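Local structure of Baccell_00875 (Bacteroides cellulosilyticus DSM 14838, 5NO8) at residues A655-M660 with E671-A677; I335-L341 with L646-E651. The protein is a polysaccharide lyase that probably cleaves the capping L-rhamnose from glucuronic acid on complex arabinogalactan proteins. All coordinates share one frame; numbering follows the deposited sequence.

Interaction 1: residues A655-M660 with E671-A677; sequences ASCAYM and EFYDPYA
Tyr-659 turns the edge of its ring to the face of Tyr-673. Its CD1 sits 3.4 Å above the plane of the Tyr-673 ring, over the centre, and the two planes stand at 57°. CG of Tyr-659 lies anti to the backbone N (chi1 -177°), which lays the ring along the backbone of Glu-671 and Phe-672. On the other face of the sheet Met-660 CG rests over the Phe-672 ring, 3.7 Å from CZ. Residues 659-660 and 672-673 pair as antiparallel strands, and Glu-671 and Phe-672 both face Met-660, a G1 beta bulge. Further along, Ser-656 OG donates to a lone pair of Asp-674 O at 2.7 Å. Asp-674 OD1 accepts from Tyr-676 N in an Asx turn and also from Lys-602 N. The end of the contact round Ser-656 and Asp-674 is buried and tightly packed. The Glu-671 end is looser and wetter: one water joins Tyr-659 OH to Glu-671 OE2, another joins the same hydroxyl to Glu-671 O, and OE1 forms a salt bridge with Lys-669. A leucine in place of Tyr-673 would probably leave the Tyr-659 edge without a flat face to rest on and its ring freer to turn.

Interaction 2: residues I335-L341 with L646-E651; sequences ISNTADL and LCLFFE
Glu-651 reaches Ser-336 through a bend at chi2 (-75°), which carries its carboxylate back toward the start of the 335-341 segment. The Ser-336 hydroxyl is turned to meet it, with OG placed between the backbone N and the carbonyl carbon (chi1 54°). The carboxylate then takes two bonds from one residue. Ser-336 OG donates to the syn side of Glu-651 OE1 at 2.6 Å. Ser-336 N donates to Glu-651 OE2 at 2.9 Å, nearly straight at the hydrogen but from above the carboxylate plane. Lys-344, on helix 338-352, forms a salt bridge with OE1.

Beside this polar grip lies an apolar patch. Leu-341 puts CD1 against the backbone, 3.6 Å from Phe-650 O. Its CD2 comes 4.1 Å from Phe-649 CB, and the two side chains cross at about a right angle. Leu-646 CD1 meets Thr-338 CG2 at 3.9 Å and also touches the Ile-335 side chain. Leu-684 and Tyr-687 of helix 682-692 pack on Leu-646 too. A water donates to both Leu-341 O and Phe-650 O, so it bridges the two backbones.

The contact joins the junction between strand 326-335 and helix 338-352 to the loop that follows helix 632-644. Ser-336 lies just ahead of Asn-337, the N-cap of helix 338-352.

With two bonds to Ser-336, the carboxylate of Glu-651 is fixed in its rotation. Lys-344 would be expected to favour the charged form of Glu-651, which is consistent with a carboxylate whose two oxygens are both engaged in tying the loop to Ser-336.

Overall arrangement
From the N terminus, the chain passes through several beta sheets before strand 326-335 leads into helix 338-352, where the first half of interaction 2 lies. A long, largely helical excursion follows, and 646-651 then returns to close it as interaction 2. Only a few residues later interaction 1 opens at 655-660. It closes a short loop when strand 672-677 comes back beside it. The two contacts are in series, neither nested nor crossed. They meet directly: Ser-656 N lies 2.9 Å from Leu-648 O, a probable hydrogen bond, and Ala-655 packs on Phe-649. Together they tie the sheet-to-helix junction to the small four-stranded sheet that unites strands 659-660 and 672-677 with 369-370 and 375-376.

Interaction 1: residues A655-M660 with E671-A677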
ATOM      1  N   ALA A 655      -1.376   9.415 -16.018  1.00 13.76           N
ATOM      2  CA  ALA A 655      -1.025   8.778 -14.778  1.00 13.69           C
ATOM      3  C   ALA A 655      -2.233   8.791 -13.840  1.00 13.62           C
ATOM      4  O   ALA A 655      -3.181   9.556 -14.055  1.00 14.04           O
ATOM      5  CB  ALA A 655       0.141   9.474 -14.128  1.00 13.33           C
ATOM      6  N   SER A 656      -2.156   7.963 -12.817  1.00 14.44           N
ATOM      7  CA  SER A 656      -3.230   7.877 -11.815  1.00 14.42           C
ATOM      8  C   SER A 656      -2.706   8.088 -10.397  1.00 14.61           C
ATOM      9  O   SER A 656      -1.674   7.544 -10.024  1.00 13.59           O
ATOM     10  CB  SER A 656      -3.923   6.518 -11.916  1.00 14.34           C
ATOM     11  OG  SER A 656      -4.844   6.360 -10.845  1.00 14.64           O
ATOM     12  N   CYS A 657      -3.493   8.801  -9.586  1.00 15.56           N
ATOM     13  CA  CYS A 657      -3.122   9.071  -8.197  1.00 15.96           C
ATOM     14  C   CYS A 657      -3.280   7.896  -7.243  1.00 15.71           C
ATOM     15  O   CYS A 657      -2.733   7.954  -6.150  1.00 16.04           O
ATOM     16  CB  CYS A 657      -3.874  10.296  -7.654  1.00 16.74           C
ATOM     17  SG  CYS A 657      -5.627  10.055  -7.445  1.00 19.82           S
ATOM     18  N   ALA A 658      -3.999   6.838  -7.642  1.00 15.47           N
ATOM     19  CA  ALA A 658      -4.182   5.660  -6.779  1.00 15.86           C
ATOM     20  C   ALA A 658      -4.886   4.520  -7.514  1.00 14.18           C
ATOM     21  O   ALA A 658      -5.778   4.771  -8.312  1.00 15.12           O
ATOM     22  CB  ALA A 658      -5.031   6.036  -5.563  1.00 16.49           C
ATOM     23  N   TYR A 659      -4.463   3.292  -7.232  1.00 13.18           N
ATOM     24  CA  TYR A 659      -5.178   2.121  -7.661  1.00 12.71           C
ATOM     25  C   TYR A 659      -6.007   1.644  -6.456  1.00 12.49           C
ATOM     26  O   TYR A 659      -5.455   1.201  -5.466  1.00 12.54           O
ATOM     27  CB  TYR A 659      -4.256   0.993  -8.117  1.00 13.01           C
ATOM     28  CG  TYR A 659      -5.044  -0.183  -8.638  1.00 12.93           C
ATOM     29  CD1 TYR A 659      -5.689  -0.114  -9.878  1.00 13.11           C
ATOM     30  CD2 TYR A 659      -5.251  -1.317  -7.856  1.00 13.47           C
ATOM     31  CE1 TYR A 659      -6.478  -1.158 -10.355  1.00 13.63           C
ATOM     32  CE2 TYR A 659      -6.036  -2.367  -8.324  1.00 13.61           C
ATOM     33  CZ  TYR A 659      -6.644  -2.286  -9.580  1.00 13.72           C
ATOM     34  OH  TYR A 659      -7.403  -3.334 -10.053  1.00 14.26           O
ATOM     35  N   MET A 660      -7.321   1.692  -6.589  1.00 13.08           N
ATOM     36  CA  MET A 660      -8.243   1.228  -5.547  1.00 13.02           C
ATOM     37  C   MET A 660      -8.347  -0.292  -5.693  1.00 12.69           C
ATOM     38  O   MET A 660      -8.936  -0.789  -6.641  1.00 13.14           O
ATOM     39  CB  MET A 660      -9.618   1.909  -5.679  1.00 14.64           C
ATOM     40  CG  MET A 660      -9.589   3.434  -5.695  1.00 15.77           C
ATOM     41  SD  MET A 660      -8.744   4.103  -4.270  1.00 18.23           S
ATOM     42  CE  MET A 660      -9.574   3.319  -2.892  1.00 17.63           C
ATOM     43  N   GLU A 671     -11.300  -1.870  -7.771  1.00 14.05           N
ATOM     44  CA  GLU A 671     -10.404  -2.413  -8.822  1.00 14.66           C
ATOM     45  C   GLU A 671     -10.278  -1.436  -9.997  1.00 14.19           C
ATOM     46  O   GLU A 671     -10.467  -1.805 -11.160  1.00 14.81           O
ATOM     47  CB  GLU A 671     -10.827  -3.811  -9.264  1.00 15.50           C
ATOM     48  CG  GLU A 671     -10.943  -4.749  -8.083  1.00 17.51           C
ATOM     49  CD  GLU A 671     -11.035  -6.203  -8.458  1.00 19.94           C
ATOM     50  OE1 GLU A 671     -12.163  -6.667  -8.727  1.00 22.31           O
ATOM     51  OE2 GLU A 671      -9.981  -6.854  -8.539  1.00 21.44           O
ATOM     52  N   PHE A 672      -9.935  -0.195  -9.700  1.00 13.61           N
ATOM     53  CA  PHE A 672      -9.738   0.790 -10.761  1.00 14.27           C
ATOM     54  C   PHE A 672      -8.642   1.784 -10.382  1.00 13.32           C
ATOM     55  O   PHE A 672      -8.344   2.002  -9.208  1.00 12.65           O
ATOM     56  CB  PHE A 672     -11.056   1.532 -11.087  1.00 15.12           C
ATOM     57  CG  PHE A 672     -11.560   2.389  -9.967  1.00 16.24           C
ATOM     58  CD1 PHE A 672     -11.049   3.645  -9.749  1.00 16.80           C
ATOM     59  CD2 PHE A 672     -12.572   1.945  -9.143  1.00 17.01           C
ATOM     60  CE1 PHE A 672     -11.483   4.433  -8.700  1.00 18.34           C
ATOM     61  CE2 PHE A 672     -13.027   2.731  -8.106  1.00 17.35           C
ATOM     62  CZ  PHE A 672     -12.490   3.978  -7.873  1.00 17.98           C
ATOM     63  N   TYR A 673      -8.063   2.386 -11.420  1.00 13.97           N
ATOM     64  CA  TYR A 673      -7.158   3.531 -11.276  1.00 13.35           C
ATOM     65  C   TYR A 673      -8.004   4.772 -11.205  1.00 14.07           C
ATOM     66  O   TYR A 673      -8.838   5.022 -12.095  1.00 13.30           O
ATOM     67  CB  TYR A 673      -6.185   3.616 -12.490  1.00 13.39           C
ATOM     68  CG  TYR A 673      -5.170   2.531 -12.485  1.00 13.45           C
ATOM     69  CD1 TYR A 673      -4.059   2.612 -11.679  1.00 13.19           C
ATOM     70  CD2 TYR A 673      -5.323   1.394 -13.278  1.00 14.19           C
ATOM     71  CE1 TYR A 673      -3.119   1.588 -11.633  1.00 13.99           C
ATOM     72  CE2 TYR A 673      -4.386   0.365 -13.227  1.00 14.56           C
ATOM     73  CZ  TYR A 673      -3.276   0.485 -12.416  1.00 13.87           C
ATOM     74  OH  TYR A 673      -2.337  -0.514 -12.350  1.00 14.54           O
ATOM     75  N   ASP A 674      -7.821   5.554 -10.150  1.00 14.50           N
ATOM     76  CA  ASP A 674      -8.538   6.815 -10.055  1.00 17.03           C
ATOM     77  C   ASP A 674      -8.210   7.713 -11.255  1.00 17.68           C
ATOM     78  O   ASP A 674      -7.048   7.783 -11.665  1.00 17.34           O
ATOM     79  CB  ASP A 674      -8.219   7.538  -8.766  1.00 18.04           C
ATOM     80  CG  ASP A 674      -9.162   8.695  -8.532  1.00 19.75           C
ATOM     81  OD1 ASP A 674      -8.903   9.769  -9.124  1.00 19.06           O
ATOM     82  OD2 ASP A 674     -10.184   8.471  -7.825  1.00 19.68           O
ATOM     83  N   PRO A 675      -9.229   8.350 -11.851  1.00 18.96           N
ATOM     84  CA  PRO A 675      -8.998   9.104 -13.075  1.00 19.58           C
ATOM     85  C   PRO A 675      -8.285  10.453 -12.942  1.00 18.99           C
ATOM     86  O   PRO A 675      -8.107  11.097 -13.960  1.00 18.41           O
ATOM     87  CB  PRO A 675     -10.397   9.296 -13.638  1.00 21.57           C
ATOM     88  CG  PRO A 675     -11.316   9.137 -12.505  1.00 21.40           C
ATOM     89  CD  PRO A 675     -10.666   8.172 -11.579  1.00 20.49           C
ATOM     90  N   TYR A 676      -7.921  10.889 -11.734  1.00 17.22           N
ATOM     91  CA  TYR A 676      -7.083  12.078 -11.588  1.00 17.62           C
ATOM     92  C   TYR A 676      -5.619  11.696 -11.606  1.00 16.70           C
ATOM     93  O   TYR A 676      -5.219  10.766 -10.911  1.00 15.96           O
ATOM     94  CB  TYR A 676      -7.324  12.850 -10.270  1.00 17.80           C
ATOM     95  CG  TYR A 676      -8.538  13.771 -10.219  1.00 19.59           C
ATOM     96  CD1 TYR A 676      -9.308  14.060 -11.351  1.00 20.26           C
ATOM     97  CD2 TYR A 676      -8.896  14.384  -9.015  1.00 20.33           C
ATOM     98  CE1 TYR A 676     -10.404  14.928 -11.284  1.00 21.66           C
ATOM     99  CE2 TYR A 676      -9.998  15.242  -8.942  1.00 21.11           C
ATOM    100  CZ  TYR A 676     -10.747  15.493 -10.072  1.00 22.66           C
ATOM    101  OH  TYR A 676     -11.847  16.324 -10.026  1.00 23.37           O
ATOM    102  N   ALA A 677      -4.823  12.455 -12.354  1.00 16.83           N
ATOM    103  CA  ALA A 677      -3.390  12.564 -12.066  1.00 16.95           C
ATOM    104  C   ALA A 677      -3.254  13.730 -11.091  1.00 17.86           C
ATOM    105  O   ALA A 677      -3.629  14.875 -11.402  1.00 18.97           O
ATOM    106  CB  ALA A 677      -2.597  12.830 -13.319  1.00 16.89           C
TER
HETATM  107  O   HOH W   1      -7.628  -5.317  -7.903  1.00 19.62           O
HETATM  108  O   HOH W   2      -8.213  -3.491 -12.554  1.00 40.69           O

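Interaction 2: residues I335-L341 with L646-E651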
ATOM      1  N   ILE A 335       5.119  -3.594 -19.674  1.00 14.43           N
ATOM      2  CA  ILE A 335       5.119  -2.231 -20.212  1.00 16.62           C
ATOM      3  C   ILE A 335       5.993  -2.250 -21.481  1.00 17.36           C
ATOM      4  O   ILE A 335       6.765  -3.172 -21.656  1.00 18.19           O
ATOM      5  CB  ILE A 335       5.615  -1.199 -19.181  1.00 17.89           C
ATOM      6  CG1 ILE A 335       7.075  -1.428 -18.829  1.00 18.45           C
ATOM      7  CG2 ILE A 335       4.746  -1.238 -17.918  1.00 17.53           C
ATOM      8  CD1 ILE A 335       7.655  -0.330 -17.965  1.00 20.35           C
ATOM      9  N   SER A 336       5.895  -1.225 -22.325  1.00 18.10           N
ATOM     10  CA  SER A 336       6.675  -1.156 -23.568  1.00 20.65           C
ATOM     11  C   SER A 336       8.143  -1.167 -23.209  1.00 22.46           C
ATOM     12  O   SER A 336       8.878  -2.106 -23.539  1.00 24.78           O
ATOM     13  CB  SER A 336       6.356   0.135 -24.358  1.00 23.77           C
ATOM     14  OG  SER A 336       6.533   1.328 -23.541  1.00 25.93           O
ATOM     15  N   ASN A 337       8.570  -0.108 -22.526  1.00 20.91           N
ATOM     16  CA  ASN A 337       9.851  -0.079 -21.829  1.00 21.01           C
ATOM     17  C   ASN A 337       9.902   1.143 -20.928  1.00 19.51           C
ATOM     18  O   ASN A 337       9.224   2.151 -21.174  1.00 18.81           O
ATOM     19  CB  ASN A 337      11.069  -0.101 -22.753  1.00 24.28           C
ATOM     20  CG  ASN A 337      11.238   1.179 -23.529  1.00 23.67           C
ATOM     21  OD1 ASN A 337      11.868   2.135 -23.065  1.00 19.10           O
ATOM     22  ND2 ASN A 337      10.682   1.196 -24.722  1.00 27.55           N
ATOM     23  N   THR A 338      10.701   1.010 -19.892  1.00 19.21           N
ATOM     24  CA  THR A 338      10.671   1.899 -18.784  1.00 20.94           C
ATOM     25  C   THR A 338      11.129   3.278 -19.151  1.00 18.34           C
ATOM     26  O   THR A 338      10.505   4.234 -18.749  1.00 18.32           O
ATOM     27  CB  THR A 338      11.515   1.352 -17.629  1.00 23.82           C
ATOM     28  OG1 THR A 338      11.111  -0.003 -17.402  1.00 28.39           O
ATOM     29  CG2 THR A 338      11.291   2.140 -16.396  1.00 25.76           C
ATOM     30  N   ALA A 339      12.218   3.380 -19.913  1.00 17.60           N
ATOM     31  CA  ALA A 339      12.720   4.689 -20.305  1.00 16.91           C
ATOM     32  C   ALA A 339      11.653   5.478 -21.079  1.00 17.02           C
ATOM     33  O   ALA A 339      11.463   6.673 -20.834  1.00 15.41           O
ATOM     34  CB  ALA A 339      14.003   4.549 -21.151  1.00 17.23           C
ATOM     35  N   ASP A 340      10.987   4.820 -22.032  1.00 16.44           N
ATOM     36  CA  ASP A 340       9.958   5.474 -22.837  1.00 18.19           C
ATOM     37  C   ASP A 340       8.735   5.821 -21.973  1.00 16.35           C
ATOM     38  O   ASP A 340       8.071   6.829 -22.233  1.00 16.05           O
ATOM     39  CB  ASP A 340       9.460   4.591 -24.004  1.00 21.82           C
ATOM     40  CG  ASP A 340      10.475   4.432 -25.138  1.00 29.44           C
ATOM     41  OD1 ASP A 340      11.497   5.159 -25.171  1.00 35.59           O
ATOM     42  OD2 ASP A 340      10.236   3.553 -26.019  1.00 31.97           O
ATOM     43  N   LEU A 341       8.411   4.959 -21.006  1.00 15.44           N
ATOM     44  CA  LEU A 341       7.282   5.235 -20.095  1.00 15.74           C
ATOM     45  C   LEU A 341       7.505   6.578 -19.379  1.00 15.12           C
ATOM     46  O   LEU A 341       6.619   7.415 -19.344  1.00 14.86           O
ATOM     47  CB  LEU A 341       7.085   4.107 -19.072  1.00 16.44           C
ATOM     48  CG  LEU A 341       5.774   4.139 -18.270  1.00 17.17           C
ATOM     49  CD1 LEU A 341       4.559   4.022 -19.197  1.00 18.20           C
ATOM     50  CD2 LEU A 341       5.713   3.016 -17.240  1.00 17.44           C
ATOM     51  N   LEU A 646       5.366   1.535 -11.145  1.00 12.54           N
ATOM     52  CA  LEU A 646       5.229   1.940 -12.539  1.00 12.82           C
ATOM     53  C   LEU A 646       3.851   1.714 -13.103  1.00 12.91           C
ATOM     54  O   LEU A 646       3.516   2.316 -14.116  1.00 13.94           O
ATOM     55  CB  LEU A 646       6.256   1.255 -13.441  1.00 13.53           C
ATOM     56  CG  LEU A 646       7.708   1.640 -13.187  1.00 14.64           C
ATOM     57  CD1 LEU A 646       8.594   0.727 -14.007  1.00 14.96           C
ATOM     58  CD2 LEU A 646       7.949   3.107 -13.507  1.00 15.51           C
ATOM     59  N   CYS A 647       3.031   0.873 -12.460  1.00 12.97           N
ATOM     60  CA  CYS A 647       1.672   0.656 -12.943  1.00 12.93           C
ATOM     61  C   CYS A 647       0.786   1.896 -12.879  1.00 12.92           C
ATOM     62  O   CYS A 647      -0.236   1.936 -13.542  1.00 13.92           O
ATOM     63  CB  CYS A 647       1.015  -0.502 -12.231  1.00 13.06           C
ATOM     64  SG  CYS A 647       0.681  -0.163 -10.486  1.00 14.21           S
ATOM     65  N   LEU A 648       1.210   2.934 -12.158  1.00 12.76           N
ATOM     66  CA  LEU A 648       0.440   4.185 -12.067  1.00 13.22           C
ATOM     67  C   LEU A 648       0.594   5.084 -13.293  1.00 12.82           C
ATOM     68  O   LEU A 648      -0.028   6.134 -13.363  1.00 12.76           O
ATOM     69  CB  LEU A 648       0.871   4.946 -10.821  1.00 13.32           C
ATOM     70  CG  LEU A 648       0.639   4.253  -9.477  1.00 13.97           C
ATOM     71  CD1 LEU A 648       1.456   4.958  -8.409  1.00 15.00           C
ATOM     72  CD2 LEU A 648      -0.837   4.197  -9.123  1.00 14.48           C
ATOM     73  N   PHE A 649       1.451   4.688 -14.236  1.00 12.22           N
ATOM     74  CA  PHE A 649       1.812   5.487 -15.412  1.00 13.00           C
ATOM     75  C   PHE A 649       1.479   4.682 -16.649  1.00 13.44           C
ATOM     76  O   PHE A 649       1.834   3.492 -16.736  1.00 14.49           O
ATOM     77  CB  PHE A 649       3.315   5.814 -15.340  1.00 12.54           C
ATOM     78  CG  PHE A 649       3.668   6.505 -14.067  1.00 12.43           C
ATOM     79  CD1 PHE A 649       3.473   7.875 -13.942  1.00 12.92           C
ATOM     80  CD2 PHE A 649       4.106   5.783 -12.967  1.00 13.12           C
ATOM     81  CE1 PHE A 649       3.700   8.510 -12.725  1.00 13.66           C
ATOM     82  CE2 PHE A 649       4.346   6.423 -11.752  1.00 13.78           C
ATOM     83  CZ  PHE A 649       4.143   7.789 -11.643  1.00 13.25           C
ATOM     84  N   PHE A 650       0.766   5.321 -17.564  1.00 13.58           N
ATOM     85  CA  PHE A 650       0.226   4.665 -18.735  1.00 14.51           C
ATOM     86  C   PHE A 650       0.993   5.024 -20.009  1.00 15.63           C
ATOM     87  O   PHE A 650       1.727   6.032 -20.061  1.00 15.31           O
ATOM     88  CB  PHE A 650      -1.268   5.007 -18.840  1.00 14.33           C
ATOM     89  CG  PHE A 650      -2.010   4.799 -17.532  1.00 14.79           C
ATOM     90  CD1 PHE A 650      -1.930   3.568 -16.870  1.00 15.46           C
ATOM     91  CD2 PHE A 650      -2.681   5.837 -16.930  1.00 14.93           C
ATOM     92  CE1 PHE A 650      -2.566   3.376 -15.651  1.00 16.09           C
ATOM     93  CE2 PHE A 650      -3.333   5.658 -15.719  1.00 15.29           C
ATOM     94  CZ  PHE A 650      -3.261   4.419 -15.074  1.00 15.44           C
ATOM     95  N   GLU A 651       0.784   4.228 -21.046  1.00 16.00           N
ATOM     96  CA  GLU A 651       1.600   4.309 -22.261  1.00 17.29           C
ATOM     97  C   GLU A 651       1.290   5.524 -23.115  1.00 18.32           C
ATOM     98  O   GLU A 651       2.004   5.764 -24.073  1.00 18.82           O
ATOM     99  CB  GLU A 651       1.462   3.054 -23.122  1.00 18.51           C
ATOM    100  CG  GLU A 651       1.925   1.770 -22.442  1.00 21.56           C
ATOM    101  CD  GLU A 651       3.420   1.609 -22.332  1.00 25.86           C
ATOM    102  OE1 GLU A 651       4.181   2.384 -22.988  1.00 27.68           O
ATOM    103  OE2 GLU A 651       3.830   0.674 -21.585  1.00 25.80           O
TER
HETATM  104  O   HOH W   3       3.445   7.565 -18.671  1.00 24.95           O